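Local coordinates for L-threonine-O-3-phosphate decarboxylase (Porphyromonas gingivalis, PDB 3FKD), which decarboxylates L-threonine O-3-phosphate and probably uses pyridoxal 5'-phosphate as cofactor, at the interface of chains A and B. Coordinates in Å, arbitrary orientation; residue numbers count along the deposited sequence, not the author numbering. Chains: chain A/B, L-threonine-O-3-phosphate decarboxylase.

The interface of chains A and B. Residues chain A 74, 202-205, 229; chain B 48, 226-227, 229-230.
A:Asn229 and B:Asn229 meet tip to tip at water 1, their amide planes 36° apart. Their ND2 atoms do not bond to each other. Water 1 links both to the side-chain oxygen A:Asn74 OD1, so three amides grip it. A:Asn229 ND2 also donates to A:Leu204 O, which helps fix its amide.

A:Arg205 NE, the inner nitrogen of the guanidinium, donates to the backbone carbonyl B:Trp226 O at 2.7 Å. The bond is nearly straight, 173° at the hydrogen. The oxygen lies at the edge of the guanidinium, in its plane, and receives the N-H on a lone pair. A:Arg205 is bent at chi2 and chi3, which folds its head back toward its own backbone. There NH1 donates to A:Pro202 O in the 3-10 helix 202-204. This second bond should limit rotation of the head. The indole of B:Trp226 is not stacked on the guanidinium; the two planes stand 76° apart. It is the CB of B:Trp226 that packs on the head, 3.5 Å from A:Arg205 CZ. Lower on the chain, A:Arg205 CG passes alongside B:Asn229 CB, and B:Pro48 CG and CD lie against A:Arg205 CD.

A:Asn74 holds the next residue of the chain B loop. Its amide ND2 donates to B:Ala227 O at 2.9 Å. That oxygen lies in the amide plane of A:Asn74, while ND2 is tilted from the carbonyl plane. At the start of helix 230-240, B:Ala230 N donates to A:Gly203 O at 3.0 Å.

The patch is part of a two-fold homodimer interface, where each contact has a twin with the chains exchanged. Dimers are usual in this aminotransferase-like family, so the pairing is probably biological. Water 1 lies 2.9 Å from A:Asn229 ND2 and 3.0 Å from B:Asn229 ND2.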
ATOM      1  N   ASN A  74       2.067  -2.278  -4.518  1.00 15.69           N
ATOM      2  CA  ASN A  74       0.835  -1.676  -4.026  1.00 16.41           C
ATOM      3  C   ASN A  74       0.368  -0.520  -4.935  1.00 16.74           C
ATOM      4  O   ASN A  74       0.297   0.603  -4.474  1.00 17.60           O
ATOM      5  CB  ASN A  74       1.060  -1.131  -2.621  1.00 15.26           C
ATOM      6  CG  ASN A  74      -0.224  -0.759  -1.883  1.00 15.47           C
ATOM      7  OD1 ASN A  74      -1.265  -1.310  -2.099  1.00 13.56           O
ATOM      8  ND2 ASN A  74      -0.099   0.168  -0.931  1.00 18.32           N
ATOM      9  N   PRO A 202      -8.703   1.446  -9.727  1.00 19.41           N
ATOM     10  CA  PRO A 202      -7.771   2.331  -9.024  1.00 19.98           C
ATOM     11  C   PRO A 202      -7.798   2.156  -7.488  1.00 19.99           C
ATOM     12  O   PRO A 202      -6.765   2.302  -6.845  1.00 17.81           O
ATOM     13  CB  PRO A 202      -8.264   3.751  -9.392  1.00 19.71           C
ATOM     14  CG  PRO A 202      -9.526   3.595 -10.108  1.00 20.71           C
ATOM     15  CD  PRO A 202      -9.890   2.159 -10.233  1.00 19.95           C
ATOM     16  N   GLY A 203      -8.967   1.850  -6.931  1.00 19.78           N
ATOM     17  CA  GLY A 203      -9.120   1.671  -5.503  1.00 19.31           C
ATOM     18  C   GLY A 203      -8.515   0.399  -4.912  1.00 19.23           C
ATOM     19  O   GLY A 203      -8.305   0.327  -3.720  1.00 19.15           O
ATOM     20  N   LEU A 204      -8.222  -0.586  -5.747  1.00 19.34           N
ATOM     21  CA  LEU A 204      -7.598  -1.813  -5.318  1.00 18.27           C
ATOM     22  C   LEU A 204      -6.106  -1.689  -5.074  1.00 17.91           C
ATOM     23  O   LEU A 204      -5.541  -2.483  -4.330  1.00 17.98           O
ATOM     24  CB  LEU A 204      -7.860  -2.920  -6.336  1.00 19.53           C
ATOM     25  CG  LEU A 204      -8.846  -4.027  -5.978  1.00 19.49           C
ATOM     26  CD1 LEU A 204      -9.719  -3.558  -4.845  1.00 21.82           C
ATOM     27  CD2 LEU A 204      -9.694  -4.424  -7.201  1.00 21.19           C
ATOM     28  N   ARG A 205      -5.479  -0.690  -5.688  1.00 18.77           N
ATOM     29  CA  ARG A 205      -4.033  -0.442  -5.531  1.00 18.89           C
ATOM     30  C   ARG A 205      -3.178  -1.622  -5.904  1.00 18.25           C
ATOM     31  O   ARG A 205      -2.607  -2.232  -5.048  1.00 18.52           O
ATOM     32  CB  ARG A 205      -3.686  -0.022  -4.097  1.00 16.55           C
ATOM     33  CG  ARG A 205      -4.655   1.032  -3.483  1.00 18.91           C
ATOM     34  CD  ARG A 205      -4.851   2.355  -4.320  1.00 17.11           C
ATOM     35  NE  ARG A 205      -3.600   3.025  -4.617  1.00 16.60           N
ATOM     36  CZ  ARG A 205      -3.110   3.234  -5.840  1.00 19.41           C
ATOM     37  NH1 ARG A 205      -3.780   2.849  -6.924  1.00 17.43           N
ATOM     38  NH2 ARG A 205      -1.939   3.859  -5.986  1.00 19.69           N
ATOM     39  N   ASN A 229      -2.404  -6.013  -0.950  1.00 16.49           N
ATOM     40  CA  ASN A 229      -3.549  -6.551  -0.246  1.00 16.94           C
ATOM     41  C   ASN A 229      -4.268  -7.693  -1.011  1.00 19.12           C
ATOM     42  O   ASN A 229      -4.107  -7.850  -2.235  1.00 17.19           O
ATOM     43  CB  ASN A 229      -4.517  -5.427   0.164  1.00 19.23           C
ATOM     44  CG  ASN A 229      -5.258  -4.816  -1.032  1.00 18.68           C
ATOM     45  OD1 ASN A 229      -6.237  -5.385  -1.514  1.00 16.96           O
ATOM     46  ND2 ASN A 229      -4.759  -3.668  -1.534  1.00 17.95           N
TER
ATOM     47  N   PRO B  48      -8.718   6.137  -3.619  1.00 21.16           N
ATOM     48  CA  PRO B  48      -8.978   6.514  -2.232  1.00 22.92           C
ATOM     49  C   PRO B  48      -8.493   7.934  -2.038  1.00 23.00           C
ATOM     50  O   PRO B  48      -7.652   8.341  -2.838  1.00 21.60           O
ATOM     51  CB  PRO B  48      -8.038   5.606  -1.417  1.00 19.89           C
ATOM     52  CG  PRO B  48      -7.239   4.857  -2.359  1.00 20.31           C
ATOM     53  CD  PRO B  48      -7.470   5.380  -3.754  1.00 20.92           C
ATOM     54  N   TRP B 226      -2.091   7.375  -1.913  1.00 20.70           N
ATOM     55  CA  TRP B 226      -2.886   6.191  -2.252  1.00 19.39           C
ATOM     56  C   TRP B 226      -2.220   4.917  -1.778  1.00 19.74           C
ATOM     57  O   TRP B 226      -2.319   3.906  -2.441  1.00 19.44           O
ATOM     58  CB  TRP B 226      -3.084   6.060  -3.763  1.00 19.89           C
ATOM     59  CG  TRP B 226      -3.541   7.312  -4.449  1.00 20.20           C
ATOM     60  CD1 TRP B 226      -4.681   8.003  -4.204  1.00 19.20           C
ATOM     61  CD2 TRP B 226      -2.861   8.014  -5.503  1.00 20.23           C
ATOM     62  NE1 TRP B 226      -4.750   9.093  -5.017  1.00 19.06           N
ATOM     63  CE2 TRP B 226      -3.652   9.121  -5.836  1.00 19.20           C
ATOM     64  CE3 TRP B 226      -1.646   7.819  -6.183  1.00 21.69           C
ATOM     65  CZ2 TRP B 226      -3.279  10.049  -6.825  1.00 19.67           C
ATOM     66  CZ3 TRP B 226      -1.277   8.738  -7.186  1.00 21.92           C
ATOM     67  CH2 TRP B 226      -2.104   9.832  -7.496  1.00 21.12           C
ATOM     68  N   ALA B 227      -1.515   4.993  -0.652  1.00 19.96           N
ATOM     69  CA  ALA B 227      -0.859   3.853  -0.042  1.00 20.04           C
ATOM     70  C   ALA B 227      -1.885   2.967   0.679  1.00 18.71           C
ATOM     71  O   ALA B 227      -1.646   1.784   0.917  1.00 16.64           O
ATOM     72  CB  ALA B 227       0.238   4.334   0.942  1.00 19.05           C
ATOM     73  N   ASN B 229      -5.495   1.256   0.477  1.00 16.96           N
ATOM     74  CA  ASN B 229      -6.537   0.864  -0.478  1.00 19.25           C
ATOM     75  C   ASN B 229      -7.964   1.213  -0.031  1.00 18.72           C
ATOM     76  O   ASN B 229      -8.240   1.283   1.160  1.00 17.55           O
ATOM     77  CB  ASN B 229      -6.415  -0.620  -0.888  1.00 17.94           C
ATOM     78  CG  ASN B 229      -6.871  -1.566   0.200  1.00 19.27           C
ATOM     79  OD1 ASN B 229      -8.061  -1.759   0.402  1.00 19.55           O
ATOM     80  ND2 ASN B 229      -5.916  -2.162   0.920  1.00 19.25           N
ATOM     81  N   ALA B 230      -8.841   1.454  -1.012  1.00 19.16           N
ATOM     82  CA  ALA B 230     -10.226   1.896  -0.748  1.00 21.05           C
ATOM     83  C   ALA B 230     -11.148   0.965   0.087  1.00 20.69           C
ATOM     84  O   ALA B 230     -11.971   1.451   0.863  1.00 19.64           O
ATOM     85  CB  ALA B 230     -10.905   2.275  -2.027  1.00 19.60           C
TER
HETATM   86  O   HOH W   1      -3.085  -1.999   0.061  1.00 20.78           O